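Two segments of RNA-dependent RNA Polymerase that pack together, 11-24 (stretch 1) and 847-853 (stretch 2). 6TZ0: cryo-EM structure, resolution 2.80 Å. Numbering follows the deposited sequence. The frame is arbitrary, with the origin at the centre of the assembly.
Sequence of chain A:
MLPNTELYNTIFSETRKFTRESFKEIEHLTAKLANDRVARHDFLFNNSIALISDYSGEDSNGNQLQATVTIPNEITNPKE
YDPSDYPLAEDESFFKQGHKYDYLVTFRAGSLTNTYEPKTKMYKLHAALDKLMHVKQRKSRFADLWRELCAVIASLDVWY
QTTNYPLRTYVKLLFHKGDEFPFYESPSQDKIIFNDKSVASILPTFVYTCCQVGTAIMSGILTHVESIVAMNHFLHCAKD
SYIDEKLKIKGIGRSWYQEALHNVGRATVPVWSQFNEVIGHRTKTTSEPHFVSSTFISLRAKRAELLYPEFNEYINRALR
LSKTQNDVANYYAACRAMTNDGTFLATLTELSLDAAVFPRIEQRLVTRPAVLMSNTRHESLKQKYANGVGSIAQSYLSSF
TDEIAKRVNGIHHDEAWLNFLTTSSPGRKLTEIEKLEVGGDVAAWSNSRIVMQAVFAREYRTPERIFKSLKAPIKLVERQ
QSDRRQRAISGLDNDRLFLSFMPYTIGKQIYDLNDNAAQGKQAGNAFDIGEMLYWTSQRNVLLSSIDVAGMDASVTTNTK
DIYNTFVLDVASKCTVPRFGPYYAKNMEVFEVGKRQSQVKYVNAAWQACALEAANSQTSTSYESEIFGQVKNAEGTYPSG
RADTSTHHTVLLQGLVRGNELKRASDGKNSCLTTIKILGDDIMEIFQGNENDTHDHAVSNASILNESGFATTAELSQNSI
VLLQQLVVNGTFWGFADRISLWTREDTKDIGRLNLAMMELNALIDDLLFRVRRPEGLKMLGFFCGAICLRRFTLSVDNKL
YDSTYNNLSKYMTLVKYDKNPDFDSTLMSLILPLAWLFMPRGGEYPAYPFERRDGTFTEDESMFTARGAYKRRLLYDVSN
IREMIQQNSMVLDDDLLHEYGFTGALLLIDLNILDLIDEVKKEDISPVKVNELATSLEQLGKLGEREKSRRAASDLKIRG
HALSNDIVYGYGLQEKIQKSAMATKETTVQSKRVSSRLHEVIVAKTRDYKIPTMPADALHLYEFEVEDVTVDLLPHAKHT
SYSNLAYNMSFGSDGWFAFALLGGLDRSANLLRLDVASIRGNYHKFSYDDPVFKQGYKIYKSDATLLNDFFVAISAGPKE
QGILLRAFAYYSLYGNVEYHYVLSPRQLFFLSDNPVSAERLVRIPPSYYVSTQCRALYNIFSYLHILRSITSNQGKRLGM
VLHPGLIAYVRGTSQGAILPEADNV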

# COMPACT_ATOMS: atom_id res chain seq x y z
N ILE A 11 38.69 -12.35 30.77
CA ILE A 11 39.43 -13.35 30.01
C ILE A 11 38.67 -13.79 28.76
O ILE A 11 39.27 -14.41 27.88
CB ILE A 11 39.77 -14.55 30.92
CG1 ILE A 11 38.52 -15.08 31.60
CG2 ILE A 11 40.80 -14.15 31.95
CD1 ILE A 11 38.74 -16.34 32.38
N PHE A 12 37.38 -13.49 28.66
CA PHE A 12 36.68 -13.68 27.40
C PHE A 12 37.09 -12.63 26.37
O PHE A 12 37.15 -12.94 25.18
CB PHE A 12 35.17 -13.64 27.61
CG PHE A 12 34.38 -13.59 26.34
CD1 PHE A 12 34.33 -14.68 25.49
CD2 PHE A 12 33.69 -12.44 25.98
CE1 PHE A 12 33.62 -14.62 24.31
CE2 PHE A 12 32.98 -12.38 24.81
CZ PHE A 12 32.94 -13.47 23.97
N SER A 13 37.39 -11.41 26.81
CA SER A 13 37.76 -10.36 25.87
C SER A 13 39.12 -10.61 25.23
O SER A 13 39.41 -10.02 24.19
CB SER A 13 37.78 -9.00 26.57
OG SER A 13 38.85 -8.94 27.49
N GLU A 14 39.95 -11.46 25.83
CA GLU A 14 41.25 -11.77 25.27
C GLU A 14 41.32 -13.11 24.56
O GLU A 14 42.18 -13.28 23.69
CB GLU A 14 42.32 -11.73 26.37
CG GLU A 14 42.13 -12.74 27.47
CD GLU A 14 43.14 -12.58 28.58
OE1 GLU A 14 43.97 -11.66 28.49
OE2 GLU A 14 43.09 -13.37 29.54
N THR A 15 40.43 -14.05 24.87
CA THR A 15 40.44 -15.37 24.25
C THR A 15 39.30 -15.59 23.27
O THR A 15 39.45 -16.42 22.37
CB THR A 15 40.39 -16.47 25.32
OG1 THR A 15 39.19 -16.34 26.08
CG2 THR A 15 41.58 -16.35 26.25
N ARG A 16 38.18 -14.89 23.46
CA ARG A 16 36.96 -15.01 22.65
C ARG A 16 36.41 -16.43 22.63
O ARG A 16 35.81 -16.87 21.65
CB ARG A 16 37.17 -14.48 21.23
CG ARG A 16 37.48 -13.00 21.21
CD ARG A 16 37.68 -12.47 19.81
NE ARG A 16 38.12 -11.08 19.83
CZ ARG A 16 38.43 -10.38 18.74
NH1 ARG A 16 38.34 -10.94 17.55
NH2 ARG A 16 38.83 -9.12 18.86
N LYS A 17 36.62 -17.15 23.74
CA LYS A 17 36.11 -18.49 23.95
C LYS A 17 35.45 -18.52 25.31
O LYS A 17 35.72 -17.69 26.17
CB LYS A 17 37.22 -19.54 23.90
CG LYS A 17 37.88 -19.70 22.56
CD LYS A 17 38.96 -20.74 22.63
CE LYS A 17 39.64 -20.92 21.29
NZ LYS A 17 40.70 -21.95 21.36
N PHE A 18 34.57 -19.50 25.51
CA PHE A 18 33.89 -19.66 26.78
C PHE A 18 34.42 -20.90 27.49
O PHE A 18 34.10 -22.03 27.12
CB PHE A 18 32.38 -19.74 26.62
CG PHE A 18 31.75 -18.46 26.18
CD1 PHE A 18 31.91 -17.31 26.93
CD2 PHE A 18 30.91 -18.43 25.09
CE1 PHE A 18 31.32 -16.13 26.54
CE2 PHE A 18 30.30 -17.25 24.70
CZ PHE A 18 30.51 -16.10 25.43
N THR A 19 35.23 -20.67 28.52
CA THR A 19 35.59 -21.69 29.49
C THR A 19 34.54 -21.68 30.60
O THR A 19 33.47 -21.07 30.46
CB THR A 19 37.00 -21.44 30.01
OG1 THR A 19 37.02 -20.22 30.75
CG2 THR A 19 37.98 -21.33 28.85
N ARG A 20 34.82 -22.35 31.71
CA ARG A 20 33.92 -22.25 32.84
C ARG A 20 34.24 -21.07 33.75
O ARG A 20 33.38 -20.65 34.53
CB ARG A 20 33.93 -23.55 33.65
CG ARG A 20 33.35 -24.73 32.89
CD ARG A 20 33.10 -25.91 33.79
NE ARG A 20 34.31 -26.42 34.42
CZ ARG A 20 35.12 -27.33 33.89
NH1 ARG A 20 34.86 -27.83 32.69
NH2 ARG A 20 36.20 -27.73 34.55
N GLU A 21 35.45 -20.53 33.66
CA GLU A 21 35.82 -19.33 34.40
C GLU A 21 35.55 -18.05 33.63
O GLU A 21 35.64 -16.97 34.22
CB GLU A 21 37.31 -19.37 34.78
CG GLU A 21 37.68 -20.42 35.81
CD GLU A 21 37.98 -21.78 35.20
OE1 GLU A 21 37.96 -21.90 33.96
OE2 GLU A 21 38.24 -22.72 35.97
N SER A 22 35.23 -18.14 32.34
CA SER A 22 34.98 -16.97 31.52
C SER A 22 33.52 -16.76 31.19
O SER A 22 33.09 -15.62 30.99
CB SER A 22 35.78 -17.06 30.21
OG SER A 22 35.38 -18.17 29.44
N PHE A 23 32.73 -17.84 31.14
CA PHE A 23 31.32 -17.72 30.80
C PHE A 23 30.52 -17.15 31.96
O PHE A 23 29.62 -16.33 31.76
CB PHE A 23 30.80 -19.10 30.38
CG PHE A 23 29.40 -19.09 29.85
CD1 PHE A 23 29.12 -18.59 28.59
CD2 PHE A 23 28.36 -19.63 30.59
CE1 PHE A 23 27.84 -18.59 28.10
CE2 PHE A 23 27.08 -19.63 30.10
CZ PHE A 23 26.82 -19.12 28.85
N LYS A 24 30.85 -17.56 33.18
CA LYS A 24 30.19 -17.04 34.38
C LYS A 24 30.52 -15.57 34.59
O LYS A 24 29.66 -14.81 35.06
CB LYS A 24 30.61 -17.87 35.59
CG LYS A 24 29.94 -17.49 36.90
CD LYS A 24 30.35 -18.44 38.00
CE LYS A 24 31.80 -18.22 38.40
NZ LYS A 24 32.00 -16.90 39.06
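Stretch 2, residues 847-853: AYPFERR

Ala847 to Arg852 are extended, with no regular helix or strand. Stretch 2 lies along the short link of stretch 1 between the helix that ends at Thr15 and the one that follows Thr19 and continues beyond Lys24. The nearest CA pairs are Lys17 with Pro849, Phe18 with Phe850 and Thr19 with Glu851, so the two chains run in the same direction, 4.8 to 5.1 Å apart. The register is held by a single beta bridge between Phe18 and Phe850. Phe18 N donates to Pro849 O at 2.6 Å, and Glu851 N donates to Phe18 O at 3.0 Å. Phe18 thus uses both its backbone polar groups on stretch 2, spanning Phe850. Phe850 CA also approaches Phe18 O at 3.3 Å, a CA-H...O contact.

The link leaves the first helix at Arg16, which has positive phi. Its carbonyl is near the tyrosine ring, with Arg16 O 3.5 Å from Tyr848 CD1. Lys17 and Phe18 then adopt extended backbone angles, which suit the bridge.

The side chains around the bridge are mostly aromatic. Phe18 has chi1 m (-69°) and its CA-to-CB bond points sideways. This places its ring among stretch 2 side chains: Phe18 CE2 is 3.5 Å from Tyr848 CB, and Phe18 CD2 lies over a face of Phe850, 4.2 Å from Phe850 CE1. Phe18 CB is 4.0 Å from Phe850 CD1. Tyr848 has chi1 m, and its CA-to-CB bond points toward stretch 1. Its ring face receives the edge of Phe12, with planes at 88° and Phe12 CE1 4.3 Å from Tyr848 CG. Phe12 is t at chi1; its CA-to-CB bond points sideways, but the ring end comes nearer.

The CA-to-CB bond of Phe850 points away from stretch 1, yet with chi1 m and chi2 -84° its ring comes back nearer. Its edge meets the face of Phe23, with Phe23 CE1 4.0 Å from Phe850 CE1. Phe23 is t at chi1, and its CA-to-CB bond points toward stretch 2 from the second helix.

Pro849 packs beside the aliphatic part of Lys17: Lys17 CG is 3.7 Å from Pro849 CB. The lysine is m at chi1 and t beyond, so its extended chain leads the amino group away from the contact. The CA-to-CB bond of Glu851 points toward stretch 1, and the side chain is t,t. Glu851 OE1 lies 3.3 Å from Thr19 CG2, a methyl contact.

Thr19 is p at chi1 and N-caps the second helix through a weak bond, Glu21 N to Thr19 OG1 at 3.3 Å. Ser22, also p, turns its hydroxyl back to the link. Ser22 OG accepts from Thr19 N at 2.7 Å.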

# COMPACT_ATOMS: atom_id res chain seq x y z
N ALA A 847 27.12 -19.54 18.38
CA ALA A 847 27.84 -19.63 19.64
C ALA A 847 29.35 -19.51 19.46
O ALA A 847 29.89 -19.73 18.38
CB ALA A 847 27.50 -20.94 20.36
N TYR A 848 30.01 -19.16 20.55
CA TYR A 848 31.46 -19.13 20.67
C TYR A 848 31.96 -20.49 21.14
O TYR A 848 31.16 -21.33 21.55
CB TYR A 848 31.85 -18.00 21.62
CG TYR A 848 31.68 -16.62 21.04
CD1 TYR A 848 32.69 -16.04 20.30
CD2 TYR A 848 30.50 -15.92 21.22
CE1 TYR A 848 32.54 -14.79 19.76
CE2 TYR A 848 30.34 -14.66 20.69
CZ TYR A 848 31.36 -14.10 19.96
OH TYR A 848 31.21 -12.85 19.42
N PRO A 849 33.27 -20.77 21.04
CA PRO A 849 33.79 -22.06 21.55
C PRO A 849 33.56 -22.28 23.03
O PRO A 849 34.01 -21.50 23.88
CB PRO A 849 35.28 -21.97 21.22
CG PRO A 849 35.35 -21.13 20.05
CD PRO A 849 34.29 -20.10 20.20
N PHE A 850 32.85 -23.37 23.34
CA PHE A 850 32.73 -23.88 24.70
C PHE A 850 33.81 -24.91 24.95
O PHE A 850 34.14 -25.70 24.07
CB PHE A 850 31.35 -24.51 24.92
CG PHE A 850 30.23 -23.52 25.02
CD1 PHE A 850 29.95 -22.89 26.21
CD2 PHE A 850 29.47 -23.22 23.90
CE1 PHE A 850 28.92 -21.98 26.31
CE2 PHE A 850 28.44 -22.31 23.99
CZ PHE A 850 28.16 -21.69 25.20
N GLU A 851 34.36 -24.90 26.16
CA GLU A 851 35.41 -25.86 26.49
C GLU A 851 34.80 -27.17 26.96
O GLU A 851 33.83 -27.19 27.73
CB GLU A 851 36.34 -25.30 27.57
CG GLU A 851 37.56 -26.16 27.81
CD GLU A 851 38.48 -25.62 28.88
OE1 GLU A 851 38.13 -24.59 29.49
OE2 GLU A 851 39.55 -26.22 29.11
N ARG A 852 35.36 -28.27 26.47
CA ARG A 852 34.95 -29.60 26.89
C ARG A 852 35.71 -29.98 28.16
O ARG A 852 36.44 -29.17 28.74
CB ARG A 852 35.20 -30.61 25.77
CG ARG A 852 34.42 -30.34 24.50
CD ARG A 852 34.65 -31.44 23.49
NE ARG A 852 33.94 -31.21 22.24
CZ ARG A 852 34.48 -30.63 21.18
NH1 ARG A 852 35.74 -30.24 21.22
NH2 ARG A 852 33.77 -30.46 20.07
N ARG A 853 35.56 -31.22 28.60
CA ARG A 853 36.29 -31.71 29.76
C ARG A 853 37.79 -31.93 29.47
O ARG A 853 38.60 -31.94 30.39
CB ARG A 853 35.68 -33.01 30.28
CG ARG A 853 34.36 -32.83 31.00
CD ARG A 853 34.06 -34.03 31.89
NE ARG A 853 32.80 -33.88 32.61
CZ ARG A 853 32.66 -33.19 33.74
NH1 ARG A 853 33.71 -32.58 34.27
NH2 ARG A 853 31.48 -33.11 34.32